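PDB 1FR3: Molybdate/tungstate binding protein from Sporomusa ovata, which binds molybdate and tungstate, and probably serves the cell in molybdate storage and homeostasis. Local coordinates for the interface of chains A and B. Sequence-based numbering; all coordinates share one arbitrary frame. Chains: chain A/B, Molybdate/tungstate binding protein.

The interface of chains A and B. Residues chain A 33-36; chain B 6-7, 60, 63.
A:Val35 and B:Asn7 meet where the backbone of strand 32-39 of chain A, extended at A:Val35, faces the first residue of strand 7-18 of chain B. Both chains are copies of one Mop protein, a TOBE-domain fold, and a twofold axis repeats the contact with the chains exchanged; the deposited assembly holds six copies. The B:Asn7 side-chain amide does what a neighbouring strand would do, pairing with both the N-H and the C=O of A:Val35. Its carbonyl OD1 accepts from A:Val35 N at 2.8 Å, with the donor tilted modestly from the carbonyl plane. On the other branch, ND2 donates to A:Val35 O at 2.9 Å; that oxygen lies close to the amide plane, and the bond is nearly straight, 164° at the hydrogen. CG of B:Asn7 sits beside its own backbone N (chi1 -58°), which carries the amide across to chain A, and the paired bonds fix which end is oxygen and which is nitrogen. Replacing B:Asn7 with a leucine would probably leave the N-H and C=O of A:Val35 without these partners across the interface.

Around this pairing, carbon groups pack against the amide and the strand, and a water joins two backbone carbonyls. The A:Leu34 side chain crosses that of B:Asn7 at about a right angle, bringing its CD2 methyl to 3.7 Å from OD1. On A:Val35 the branch carbon CB meets B:Arg6 CB at 3.9 Å; B:Arg6 touches here through its CB, while its chain, bent at chi2 and chi3, carries the guanidinium group away from A:Val35. The methyl CB of B:Ala60, in the 3-10 helix 60-62, packs 3.4 Å from A:Val35 O, the same oxygen that ND2 holds. Farther along the strand, the A:Ala36 methyl rests against B:Met63, with CB 3.9 Å from the side-chain CG and also near the backbone carbonyl. At the other end, the water bridges A:Glu33 and B:Arg6, 2.8 Å from each O.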
# COMPACT_ATOMS: atom_id res chain seq x y z
N GLU A 33 -14.44 15.56 1.52
CA GLU A 33 -14.54 14.47 2.49
C GLU A 33 -13.40 13.47 2.25
O GLU A 33 -13.16 13.07 1.11
CB GLU A 33 -15.89 13.75 2.36
CG GLU A 33 -16.03 12.67 3.43
CD GLU A 33 -17.47 12.20 3.56
OE1 GLU A 33 -18.25 12.93 4.18
OE2 GLU A 33 -17.76 11.11 3.03
N LEU A 34 -12.72 13.11 3.33
CA LEU A 34 -11.65 12.12 3.27
C LEU A 34 -12.11 10.91 4.09
O LEU A 34 -12.89 11.08 5.04
CB LEU A 34 -10.33 12.64 3.83
CG LEU A 34 -9.75 13.93 3.24
CD1 LEU A 34 -8.45 14.28 3.95
CD2 LEU A 34 -9.54 13.76 1.74
N VAL A 35 -11.65 9.73 3.72
CA VAL A 35 -12.00 8.52 4.45
C VAL A 35 -10.73 7.68 4.67
O VAL A 35 -10.07 7.30 3.70
CB VAL A 35 -13.06 7.66 3.75
CG1 VAL A 35 -13.37 6.39 4.55
CG2 VAL A 35 -14.34 8.47 3.55
N ALA A 36 -10.41 7.46 5.94
CA ALA A 36 -9.27 6.62 6.28
C ALA A 36 -9.79 5.34 6.96
O ALA A 36 -10.74 5.41 7.75
CB ALA A 36 -8.30 7.34 7.21
N ARG B 6 -11.50 5.71 -1.92
CA ARG B 6 -12.37 6.76 -1.42
C ARG B 6 -11.86 8.19 -1.51
O ARG B 6 -12.69 9.11 -1.52
CB ARG B 6 -12.77 6.48 0.05
CG ARG B 6 -13.60 5.22 0.24
CD ARG B 6 -15.03 5.40 -0.26
NE ARG B 6 -15.16 5.15 -1.69
CZ ARG B 6 -16.23 5.47 -2.43
NH1 ARG B 6 -17.27 6.08 -1.88
NH2 ARG B 6 -16.23 5.18 -3.72
N ASN B 7 -10.55 8.38 -1.52
CA ASN B 7 -10.00 9.73 -1.50
C ASN B 7 -9.66 10.26 -2.88
O ASN B 7 -8.65 9.86 -3.47
CB ASN B 7 -8.78 9.78 -0.56
CG ASN B 7 -9.19 9.33 0.84
OD1 ASN B 7 -9.87 10.10 1.53
ND2 ASN B 7 -8.82 8.12 1.22
N ALA B 60 -8.63 4.16 0.94
CA ALA B 60 -8.88 4.43 2.35
C ALA B 60 -7.91 3.68 3.26
O ALA B 60 -7.48 4.21 4.27
CB ALA B 60 -10.32 4.10 2.75
N MET B 63 -4.41 5.40 4.03
CA MET B 63 -4.33 6.73 4.63
C MET B 63 -4.21 6.60 6.15
O MET B 63 -5.10 6.03 6.77
CB MET B 63 -5.56 7.56 4.25
CG MET B 63 -5.61 8.94 4.88
SD MET B 63 -7.00 9.93 4.31
CE MET B 63 -6.43 10.43 2.69
O HOH W 1 -13.93 10.47 0.53